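Local coordinates for protein putative thiol-disulfide oxidoreductase (PDB 4GRF) that is the thioredoxin domain of a longer protein and probably takes part in thiol-disulfide exchange, at residues N56-K59 with D60-F63; R72-E75 with D76-K79; K79-E83 with D84-W88. One frame throughout, in Å; residues are numbered along the deposited sequence.

Contact 1: residues N56-K59 with D60-F63; sequences NAFK and DKGF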
ATOM      1  N   ASN A  56      -9.259  -2.778   9.845  1.00 22.68           N
ATOM      2  CA  ASN A  56     -10.479  -3.145  10.515  1.00 23.70           C
ATOM      3  C   ASN A  56     -11.202  -1.958  11.152  1.00 19.35           C
ATOM      4  O   ASN A  56     -12.378  -1.896  11.122  1.00 24.26           O
ATOM      5  CB  ASN A  56     -10.228  -4.262  11.534  1.00 25.40           C
ATOM      6  CG  ASN A  56     -10.148  -5.630  10.888  1.00 23.10           C
ATOM      7  OD1 ASN A  56     -10.709  -5.860   9.852  1.00 30.51           O
ATOM      8  ND2 ASN A  56      -9.433  -6.532  11.509  1.00 23.89           N
ATOM      9  N   ALA A  57     -10.468  -1.048  11.748  1.00 21.92           N
ATOM     10  CA  ALA A  57     -11.038   0.095  12.457  1.00 22.25           C
ATOM     11  C   ALA A  57     -11.720   1.086  11.519  1.00 28.06           C
ATOM     12  O   ALA A  57     -12.729   1.670  11.879  1.00 26.36           O
ATOM     13  CB  ALA A  57      -9.969   0.794  13.251  1.00 22.23           C
ATOM     14  N   PHE A  58     -11.157   1.270  10.324  1.00 20.87           N
ATOM     15  CA  PHE A  58     -11.582   2.339   9.394  1.00 20.27           C
ATOM     16  C   PHE A  58     -12.169   1.939   8.020  1.00 21.04           C
ATOM     17  O   PHE A  58     -12.647   2.808   7.254  1.00 20.47           O
ATOM     18  CB  PHE A  58     -10.385   3.279   9.202  1.00 16.61           C
ATOM     19  CG  PHE A  58      -9.907   3.870  10.477  1.00 19.22           C
ATOM     20  CD1 PHE A  58     -10.713   4.756  11.181  1.00 21.20           C
ATOM     21  CD2 PHE A  58      -8.723   3.468  11.052  1.00 19.07           C
ATOM     22  CE1 PHE A  58     -10.306   5.275  12.388  1.00 27.54           C
ATOM     23  CE2 PHE A  58      -8.312   3.992  12.267  1.00 23.88           C
ATOM     24  CZ  PHE A  58      -9.107   4.893  12.934  1.00 25.96           C
ATOM     25  N   LYS A  59     -12.144   0.649   7.693  1.00 20.73           N
ATOM     26  CA  LYS A  59     -12.608   0.157   6.394  1.00 20.41           C
ATOM     27  C   LYS A  59     -14.063   0.518   6.069  1.00 28.20           C
ATOM     28  O   LYS A  59     -14.452   0.502   4.918  1.00 30.18           O
ATOM     29  CB  LYS A  59     -12.452  -1.369   6.277  1.00 26.53           C
ATOM     30  CG  LYS A  59     -13.217  -2.157   7.324  1.00 33.56           C
ATOM     31  CD  LYS A  59     -12.901  -3.653   7.314  1.00 45.58           C
ATOM     32  CE  LYS A  59     -13.661  -4.357   8.437  1.00 67.81           C
ATOM     33  NZ  LYS A  59     -13.244  -5.772   8.662  1.00 75.20           N
ATOM     34  N   ASP A  60     -14.869   0.813   7.076  1.00 30.35           N
ATOM     35  CA  ASP A  60     -16.262   1.147   6.811  0.50 34.32           C
ATOM     36  C   ASP A  60     -16.460   2.659   6.677  1.00 32.93           C
ATOM     37  O   ASP A  60     -17.573   3.115   6.417  1.00 37.84           O
ATOM     38  CB  ASP A  60     -17.172   0.584   7.908  0.50 33.53           C
ATOM     39  CG  ASP A  60     -17.128  -0.943   7.983  0.50 40.91           C
ATOM     40  OD1 ASP A  60     -17.063  -1.591   6.919  0.50 40.01           O
ATOM     41  OD2 ASP A  60     -17.162  -1.490   9.108  0.50 50.19           O
ATOM     42  N   LYS A  61     -15.384   3.429   6.833  1.00 26.44           N
ATOM     43  CA  LYS A  61     -15.498   4.886   6.907  0.50 23.85           C
ATOM     44  C   LYS A  61     -14.806   5.674   5.796  1.00 23.70           C
ATOM     45  O   LYS A  61     -14.522   6.858   5.974  1.00 25.98           O
ATOM     46  CB  LYS A  61     -14.970   5.370   8.248  0.50 22.98           C
ATOM     47  CG  LYS A  61     -15.547   4.655   9.452  0.50 29.66           C
ATOM     48  CD  LYS A  61     -14.851   5.132  10.712  0.50 28.01           C
ATOM     49  CE  LYS A  61     -15.539   4.630  11.970  0.50 40.60           C
ATOM     50  NZ  LYS A  61     -15.154   5.463  13.138  0.50 34.42           N
ATOM     51  N   GLY A  62     -14.562   5.038   4.657  1.00 26.09           N
ATOM     52  CA  GLY A  62     -13.949   5.719   3.525  1.00 30.62           C
ATOM     53  C   GLY A  62     -12.436   5.548   3.538  1.00 25.36           C
ATOM     54  O   GLY A  62     -11.692   6.508   3.314  1.00 23.71           O
ATOM     55  N   PHE A  63     -12.008   4.328   3.856  1.00 23.43           N
ATOM     56  CA  PHE A  63     -10.592   3.991   3.951  1.00 20.34           C
ATOM     57  C   PHE A  63     -10.331   2.595   3.419  1.00 18.93           C
ATOM     58  O   PHE A  63     -11.101   1.662   3.653  1.00 20.11           O
ATOM     59  CB  PHE A  63     -10.137   4.034   5.397  1.00 20.35           C
ATOM     60  CG  PHE A  63      -8.724   3.543   5.611  1.00 15.84           C
ATOM     61  CD1 PHE A  63      -7.659   4.330   5.266  1.00 17.99           C
ATOM     62  CD2 PHE A  63      -8.474   2.277   6.147  1.00 17.57           C
ATOM     63  CE1 PHE A  63      -6.371   3.892   5.467  1.00 13.77           C
ATOM     64  CE2 PHE A  63      -7.193   1.827   6.338  1.00 21.46           C
ATOM     65  CZ  PHE A  63      -6.127   2.628   6.001  1.00 20.34           C
TER
HETATM   66  O   HOH W   1     -14.736   0.959   9.806  0.50 22.74           O
HETATM   67  O   HOH W   2     -14.890   2.722   3.153  1.00 34.82           O

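Contact 2: residues R72-E75 with D76-K79; sequences RREE and DWKK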
ATOM      1  N   ARG A  72       9.530 -10.629  -7.608  1.00 22.58           N
ATOM      2  CA  ARG A  72       9.883 -11.189  -8.904  1.00 27.63           C
ATOM      3  C   ARG A  72       9.098 -12.473  -9.155  1.00 28.02           C
ATOM      4  O   ARG A  72       8.773 -12.800 -10.297  1.00 31.43           O
ATOM      5  CB  ARG A  72      11.391 -11.473  -8.983  1.00 35.68           C
ATOM      6  CG  ARG A  72      12.273 -10.230  -8.880  1.00 49.51           C
ATOM      7  CD  ARG A  72      13.504 -10.325  -9.779  1.00 76.66           C
ATOM      8  NE  ARG A  72      13.770 -11.688 -10.239  1.00 85.07           N
ATOM      9  CZ  ARG A  72      13.620 -12.098 -11.497  1.00101.79           C
ATOM     10  NH1 ARG A  72      13.213 -11.249 -12.434  1.00 83.19           N
ATOM     11  NH2 ARG A  72      13.880 -13.357 -11.826  1.00 82.06           N
ATOM     12  N   ARG A  73       8.751 -13.166  -8.091  1.00 23.78           N
ATOM     13  CA  ARG A  73       7.981 -14.373  -8.241  1.00 24.20           C
ATOM     14  C   ARG A  73       6.605 -14.312  -7.616  1.00 22.61           C
ATOM     15  O   ARG A  73       6.455 -14.089  -6.449  1.00 22.54           O
ATOM     16  CB  ARG A  73       8.742 -15.546  -7.666  1.00 36.04           C
ATOM     17  CG  ARG A  73      10.100 -15.712  -8.285  1.00 47.19           C
ATOM     18  CD  ARG A  73      10.630 -17.104  -8.067  1.00 78.32           C
ATOM     19  NE  ARG A  73      10.955 -17.347  -6.675  1.00103.73           N
ATOM     20  CZ  ARG A  73      10.591 -18.432  -6.007  1.00 99.35           C
ATOM     21  NH1 ARG A  73       9.898 -19.388  -6.615  1.00100.70           N
ATOM     22  NH2 ARG A  73      10.931 -18.573  -4.734  1.00106.63           N
ATOM     23  N   GLU A  74       5.615 -14.584  -8.432  1.00 25.41           N
ATOM     24  CA  GLU A  74       4.242 -14.584  -8.007  1.00 26.49           C
ATOM     25  C   GLU A  74       4.013 -15.548  -6.845  1.00 24.90           C
ATOM     26  O   GLU A  74       3.266 -15.248  -5.909  1.00 24.44           O
ATOM     27  CB  GLU A  74       3.354 -14.944  -9.196  1.00 31.59           C
ATOM     28  CG  GLU A  74       1.870 -14.835  -8.950  1.00 45.25           C
ATOM     29  CD  GLU A  74       1.084 -15.087 -10.221  1.00 56.04           C
ATOM     30  OE1 GLU A  74       0.211 -15.978 -10.216  1.00 78.50           O
ATOM     31  OE2 GLU A  74       1.364 -14.402 -11.230  1.00 51.25           O
ATOM     32  N   GLU A  75       4.687 -16.696  -6.864  1.00 23.65           N
ATOM     33  CA  GLU A  75       4.523 -17.685  -5.807  0.50 23.65           C
ATOM     34  C   GLU A  75       4.939 -17.129  -4.446  1.00 24.97           C
ATOM     35  O   GLU A  75       4.281 -17.380  -3.450  1.00 25.80           O
ATOM     36  CB  GLU A  75       5.329 -18.953  -6.125  0.50 30.26           C
ATOM     37  CG  GLU A  75       6.747 -18.696  -6.611  0.50 35.32           C
ATOM     38  CD  GLU A  75       7.407 -19.944  -7.176  0.50 49.94           C
ATOM     39  OE1 GLU A  75       7.554 -20.032  -8.417  0.50 46.72           O
ATOM     40  OE2 GLU A  75       7.772 -20.839  -6.382  0.50 43.58           O
ATOM     41  N   ASP A  76       6.046 -16.379  -4.421  1.00 25.24           N
ATOM     42  CA  ASP A  76       6.559 -15.793  -3.178  1.00 22.34           C
ATOM     43  C   ASP A  76       5.567 -14.780  -2.600  1.00 21.71           C
ATOM     44  O   ASP A  76       5.335 -14.733  -1.383  1.00 23.67           O
ATOM     45  CB  ASP A  76       7.903 -15.080  -3.389  1.00 22.68           C
ATOM     46  CG  ASP A  76       9.044 -16.016  -3.732  1.00 37.19           C
ATOM     47  OD1 ASP A  76       8.956 -17.227  -3.454  1.00 34.99           O
ATOM     48  OD2 ASP A  76      10.051 -15.505  -4.272  1.00 34.80           O
ATOM     49  N   TRP A  77       5.005 -13.967  -3.489  1.00 20.50           N
ATOM     50  CA  TRP A  77       3.989 -12.976  -3.141  1.00 21.46           C
ATOM     51  C   TRP A  77       2.752 -13.627  -2.516  1.00 19.74           C
ATOM     52  O   TRP A  77       2.301 -13.235  -1.435  1.00 21.21           O
ATOM     53  CB  TRP A  77       3.632 -12.213  -4.409  1.00 21.94           C
ATOM     54  CG  TRP A  77       2.521 -11.250  -4.323  1.00 20.98           C
ATOM     55  CD1 TRP A  77       2.458 -10.137  -3.520  1.00 22.95           C
ATOM     56  CD2 TRP A  77       1.305 -11.256  -5.098  1.00 18.62           C
ATOM     57  NE1 TRP A  77       1.282  -9.471  -3.740  1.00 20.53           N
ATOM     58  CE2 TRP A  77       0.559 -10.125  -4.706  1.00 20.46           C
ATOM     59  CE3 TRP A  77       0.782 -12.097  -6.089  1.00 21.45           C
ATOM     60  CZ2 TRP A  77      -0.690  -9.827  -5.253  1.00 19.01           C
ATOM     61  CZ3 TRP A  77      -0.465 -11.788  -6.642  1.00 25.36           C
ATOM     62  CH2 TRP A  77      -1.186 -10.666  -6.212  1.00 23.85           C
ATOM     63  N   LYS A  78       2.212 -14.647  -3.175  1.00 19.52           N
ATOM     64  CA  LYS A  78       1.023 -15.321  -2.674  1.00 21.42           C
ATOM     65  C   LYS A  78       1.277 -16.048  -1.353  1.00 19.89           C
ATOM     66  O   LYS A  78       0.443 -16.005  -0.423  1.00 23.96           O
ATOM     67  CB  LYS A  78       0.467 -16.269  -3.757  1.00 21.34           C
ATOM     68  CG  LYS A  78      -0.167 -15.493  -4.901  1.00 22.01           C
ATOM     69  CD  LYS A  78      -0.819 -16.355  -5.970  1.00 32.11           C
ATOM     70  CE  LYS A  78       0.184 -17.261  -6.663  1.00 42.64           C
ATOM     71  NZ  LYS A  78      -0.428 -17.926  -7.847  1.00 47.64           N
ATOM     72  N   LYS A  79       2.435 -16.677  -1.239  1.00 24.50           N
ATOM     73  CA  LYS A  79       2.778 -17.363  -0.005  1.00 24.48           C
ATOM     74  C   LYS A  79       2.841 -16.371   1.145  1.00 30.42           C
ATOM     75  O   LYS A  79       2.419 -16.687   2.242  1.00 24.51           O
ATOM     76  CB  LYS A  79       4.105 -18.104  -0.122  1.00 30.25           C
ATOM     77  CG  LYS A  79       4.035 -19.354  -0.983  1.00 44.63           C
ATOM     78  CD  LYS A  79       5.415 -19.967  -1.216  1.00 63.51           C
ATOM     79  CE  LYS A  79       5.306 -21.326  -1.905  1.00 81.47           C
ATOM     80  NZ  LYS A  79       6.589 -21.812  -2.493  1.00 69.90           N
TER
HETATM   81  O   HOH W   3       9.819 -12.871  -5.296  1.00 28.09           O

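Contact 3: residues K79-E83 with D84-W88; sequences KAIEE and DKSYW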
ATOM      1  N   LYS A  79       2.435 -16.677  -1.239  1.00 24.50           N
ATOM      2  CA  LYS A  79       2.778 -17.363  -0.005  1.00 24.48           C
ATOM      3  C   LYS A  79       2.841 -16.371   1.145  1.00 30.42           C
ATOM      4  O   LYS A  79       2.419 -16.687   2.242  1.00 24.51           O
ATOM      5  CB  LYS A  79       4.105 -18.104  -0.122  1.00 30.25           C
ATOM      6  CG  LYS A  79       4.035 -19.354  -0.983  1.00 44.63           C
ATOM      7  CD  LYS A  79       5.415 -19.967  -1.216  1.00 63.51           C
ATOM      8  CE  LYS A  79       5.306 -21.326  -1.905  1.00 81.47           C
ATOM      9  NZ  LYS A  79       6.589 -21.812  -2.493  1.00 69.90           N
ATOM     10  N   ALA A  80       3.359 -15.168   0.900  1.00 21.00           N
ATOM     11  CA  ALA A  80       3.500 -14.201   1.973  1.00 22.58           C
ATOM     12  C   ALA A  80       2.125 -13.740   2.430  1.00 19.12           C
ATOM     13  O   ALA A  80       1.868 -13.572   3.627  1.00 22.13           O
ATOM     14  CB  ALA A  80       4.352 -13.010   1.520  1.00 23.08           C
ATOM     15  N   ILE A  81       1.233 -13.508   1.474  1.00 18.26           N
ATOM     16  CA  ILE A  81      -0.086 -13.001   1.790  1.00 21.28           C
ATOM     17  C   ILE A  81      -0.845 -14.032   2.634  1.00 24.55           C
ATOM     18  O   ILE A  81      -1.474 -13.691   3.646  1.00 22.59           O
ATOM     19  CB  ILE A  81      -0.859 -12.654   0.517  1.00 18.38           C
ATOM     20  CG1 ILE A  81      -0.245 -11.412  -0.114  1.00 19.45           C
ATOM     21  CG2 ILE A  81      -2.322 -12.440   0.824  1.00 24.45           C
ATOM     22  CD1 ILE A  81      -0.828 -11.046  -1.462  1.00 18.16           C
ATOM     23  N   GLU A  82      -0.715 -15.297   2.254  1.00 27.08           N
ATOM     24  CA  GLU A  82      -1.342 -16.372   3.021  1.00 29.32           C
ATOM     25  C   GLU A  82      -0.744 -16.478   4.433  1.00 23.63           C
ATOM     26  O   GLU A  82      -1.477 -16.685   5.394  1.00 29.59           O
ATOM     27  CB  GLU A  82      -1.193 -17.711   2.289  1.00 26.00           C
ATOM     28  CG  GLU A  82      -2.072 -18.817   2.872  1.00 24.68           C
ATOM     29  CD  GLU A  82      -1.509 -19.439   4.139  1.00 34.42           C
ATOM     30  OE1 GLU A  82      -0.272 -19.548   4.257  1.00 31.05           O
ATOM     31  OE2 GLU A  82      -2.317 -19.848   5.006  1.00 34.11           O
ATOM     32  N   GLU A  83       0.579 -16.397   4.545  1.00 24.62           N
ATOM     33  CA  GLU A  83       1.250 -16.446   5.850  1.00 26.63           C
ATOM     34  C   GLU A  83       0.845 -15.261   6.743  1.00 30.83           C
ATOM     35  O   GLU A  83       0.675 -15.394   7.972  1.00 26.83           O
ATOM     36  CB  GLU A  83       2.767 -16.469   5.662  1.00 22.95           C
ATOM     37  CG  GLU A  83       3.287 -17.776   5.057  1.00 31.01           C
ATOM     38  CD  GLU A  83       4.747 -17.730   4.650  1.00 47.43           C
ATOM     39  OE1 GLU A  83       5.337 -16.629   4.513  1.00 38.93           O
ATOM     40  OE2 GLU A  83       5.309 -18.821   4.441  1.00 44.58           O
ATOM     41  N   ASP A  84       0.685 -14.094   6.123  1.00 23.13           N
ATOM     42  CA  ASP A  84       0.389 -12.870   6.872  1.00 25.73           C
ATOM     43  C   ASP A  84      -1.102 -12.593   7.089  1.00 24.06           C
ATOM     44  O   ASP A  84      -1.467 -11.780   7.946  1.00 25.26           O
ATOM     45  CB  ASP A  84       1.016 -11.659   6.149  1.00 24.32           C
ATOM     46  CG  ASP A  84       2.537 -11.718   6.080  1.00 28.19           C
ATOM     47  OD1 ASP A  84       3.168 -12.551   6.780  1.00 28.56           O
ATOM     48  OD2 ASP A  84       3.127 -10.906   5.318  1.00 25.02           O
ATOM     49  N   LYS A  85      -1.955 -13.262   6.317  1.00 25.28           N
ATOM     50  CA  LYS A  85      -3.387 -12.999   6.315  0.50 26.70           C
ATOM     51  C   LYS A  85      -3.665 -11.543   5.956  1.00 24.60           C
ATOM     52  O   LYS A  85      -4.552 -10.909   6.525  1.00 25.73           O
ATOM     53  CB  LYS A  85      -4.000 -13.319   7.681  0.50 30.05           C
ATOM     54  CG  LYS A  85      -3.890 -14.784   8.078  0.50 45.93           C
ATOM     55  CD  LYS A  85      -4.639 -15.684   7.108  0.50 43.25           C
ATOM     56  CE  LYS A  85      -4.505 -17.152   7.485  0.50 48.66           C
ATOM     57  NZ  LYS A  85      -5.284 -18.038   6.579  0.50 39.99           N
ATOM     58  N   SER A  86      -2.895 -11.015   5.013  1.00 23.66           N
ATOM     59  CA  SER A  86      -3.008  -9.591   4.660  1.00 23.36           C
ATOM     60  C   SER A  86      -4.010  -9.369   3.529  1.00 25.12           C
ATOM     61  O   SER A  86      -3.643  -8.954   2.417  1.00 21.36           O
ATOM     62  CB  SER A  86      -1.632  -9.051   4.278  1.00 24.95           C
ATOM     63  OG  SER A  86      -0.964  -9.916   3.369  1.00 22.79           O
ATOM     64  N   TYR A  87      -5.279  -9.652   3.814  1.00 21.84           N
ATOM     65  CA  TYR A  87      -6.289  -9.724   2.772  1.00 23.72           C
ATOM     66  C   TYR A  87      -7.000  -8.396   2.527  1.00 28.40           C
ATOM     67  O   TYR A  87      -8.223  -8.329   2.502  1.00 30.77           O
ATOM     68  CB  TYR A  87      -7.320 -10.818   3.112  1.00 31.79           C
ATOM     69  CG  TYR A  87      -6.714 -12.207   3.219  1.00 32.56           C
ATOM     70  CD1 TYR A  87      -6.090 -12.799   2.132  1.00 39.20           C
ATOM     71  CD2 TYR A  87      -6.779 -12.927   4.405  1.00 40.86           C
ATOM     72  CE1 TYR A  87      -5.539 -14.071   2.229  1.00 35.91           C
ATOM     73  CE2 TYR A  87      -6.230 -14.195   4.511  1.00 40.31           C
ATOM     74  CZ  TYR A  87      -5.609 -14.759   3.418  1.00 40.44           C
ATOM     75  OH  TYR A  87      -5.061 -16.025   3.515  1.00 44.38           O
ATOM     76  N   TRP A  88      -6.238  -7.331   2.330  1.00 22.17           N
ATOM     77  CA  TRP A  88      -6.809  -6.106   1.817  1.00 19.06           C
ATOM     78  C   TRP A  88      -6.595  -6.107   0.297  1.00 22.63           C
ATOM     79  O   TRP A  88      -6.422  -7.172  -0.285  1.00 23.63           O
ATOM     80  CB  TRP A  88      -6.189  -4.873   2.524  1.00 21.10           C
ATOM     81  CG  TRP A  88      -4.683  -4.943   2.695  1.00 20.25           C
ATOM     82  CD1 TRP A  88      -3.728  -4.667   1.745  1.00 22.02           C
ATOM     83  CD2 TRP A  88      -3.966  -5.321   3.886  1.00 20.01           C
ATOM     84  NE1 TRP A  88      -2.461  -4.844   2.289  1.00 20.99           N
ATOM     85  CE2 TRP A  88      -2.594  -5.237   3.598  1.00 20.26           C
ATOM     86  CE3 TRP A  88      -4.365  -5.692   5.175  1.00 23.83           C
ATOM     87  CZ2 TRP A  88      -1.614  -5.526   4.550  1.00 22.59           C
ATOM     88  CZ3 TRP A  88      -3.382  -6.011   6.112  1.00 24.25           C
ATOM     89  CH2 TRP A  88      -2.031  -5.900   5.797  1.00 20.46           C
TER

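Contact 1: residues N56-K59 with D60-F63
A type I beta turn from Phe-58 to Lys-61, with Lys-59 and Asp-60 at its corners, leads the chain from helix 48-58 into strand 63-69 of the thioredoxin fold. The turn is closed by Lys-61 N, which donates to Phe-58 O over 2.8 Å with an N-H...O angle of 160°, although the nitrogen stands above the carbonyl plane.

Lys-61, in one of its two modelled conformers, illustrates how a long side chain wraps round such a turn. Its CB and CG pass Phe-58 O, CD comes obliquely against the Phe-58 ring at CD1, and CE lies 4.1 Å from Ala-57 O. Beyond, NZ has a weak hydrogen bond to Asn-141. On the apolar side Phe-58 CB rests 3.7 Å from Phe-63 CD2, with Phe-63 CG opposite its backbone N (chi1 173°) and the ring alongside; Val-136 of helix 129-140 touches both phenylalanines.

Two waters bridge backbone groups round the turn. One donates to Ala-57 O and accepts from Asp-60 N at 2.7 Å; the other links Lys-59 O and Gly-62 N. Lys-59 CA also makes a CA-H...O contact with Phe-63 O at 3.5 Å, and its extended side chain runs back along the helix until NZ donates to Asn-56 OD1 at 2.8 Å, tilted 31° from the amide carbonyl plane.

Contact 2: residues R72-E75 with D76-K79
The N-terminal turn of helix 74-84, the helix of the beta-alpha-beta unit made with strands 63-69 and 89-92, begins at Arg-73, its N-cap residue, which is tied to Asp-76 by both backbone and side chain. Arg-73 O accepts the first full helical bond from Trp-77 N at 3.3 Å, in the carbonyl plane, together with a weak one from Asp-76 N.

The side chains add a charged network on the outer surface. The Arg-73 chain bends at chi3 (-69°), which turns a face of its guanidinium to the Asp-76 carboxylate. The two planes are almost perpendicular, 89° apart, and Asp-76 OD1 sits over that face, 2.7 Å from Arg-73 NH2. No N-H points at this oxygen, so the salt bridge rests on charge alone. Arg-73 NH1 reaches OE2 of Glu-75 at 2.6 Å in one of the glutamate's two modelled conformers, and there the one guanidinium serves two carboxylates whose like charges it would help to offset. Asp-76 OD2 has another link to the cap, receiving a bond from a water that in turn accepts from Arg-73 N.

One residue further on, Lys-78 N donates to Glu-74 O at 3.0 Å, and the side chains of this i, i+4 pair meet as well. The lysine bends at chi3 (-62°), laying CE 3.7 Å from Glu-74 CG and delivering NZ to the anti lone pair of Glu-74 OE1 at 3.1 Å. Inward, the edge of the buried Trp-77 ring passes Glu-74 O, and the indole packs on Leu-17 and Leu-92. Acidic side chains in the first turn are common at helix N-termini, and the i, i+4 Glu-Lys salt bridge is a familiar feature of exposed helix faces.

Contact 3: residues K79-E83 with D84-W88
Ile-81 O is shared by two backbone donors as helix 74-84 comes to its end: Lys-85 N at 2.7 Å and Ser-86 N at 3.3 Å. Both bonds are weak, the first because it is strongly bent (121° at the hydrogen), so this oxygen has two imperfect partners in place of one straight helical bond. The last sound bond of the helix lies just before, from Asp-84 N to Ala-80 O at 2.8 Å. Lys-85 then leaves the helical region with positive phi (58°), and inverse gamma turns centred on Ser-86 and Tyr-87 lead the chain away.

The side chains follow this change of course. Ile-81 places CG2 opposite its backbone N, where the methyl meets the Tyr-87 ring obliquely, 3.9 Å from CE1, and lies 3.8 Å from Ser-86 OG. The tyrosine ring runs across the end of the helix, side by side with Glu-82, and its OH ends 3.8 Å from Glu-82 CA. In one of the two modelled conformers of Lys-85, a long salt bridge of 3.8 Å joins Glu-82 OE2 to Lys-85 NZ on the outer surface; the lysine reaches it by bending at chi2, with CD and CE passing Glu-82 O.

Asp-84 leans its carboxylate carbon over Ala-80 O, while OD2 forms a salt bridge with Arg-45. The same arginine pairs with Glu-83 OE1, which would balance both acids. Asp-84 thus lies near, without touching, the presumed redox-active CxxC motif, whose Cys-41 and Cys-44 form a disulfide. Ala-80 and Ile-81 pack on Trp-37 of strand 31-37, and Trp-88, just before strand 89-92, lies against Leu-51 and Tyr-55 of helix 48-58.

How the contacts relate
Read from the N terminus, the three contacts are successive local closures, a worked example of how a thioredoxin fold alternates helix and strand. Contact 1 turns the chain from helix 48-58 into strand 63-69. Contact 2 starts helix 74-84 after that strand, and contact 3 finishes the same helix and leads to the edge strand 89-92. None encloses another: contact 1 closes before the others open, and contacts 2 and 3 meet at Lys-79, with centres about 11 Å apart. Contacts 1 and 3 approach to about 7 Å between nearest atoms without touching. Helix 48-58 nonetheless connects their surroundings, since its C-terminal part lies in contact 1 and it packs against residues of contact 3.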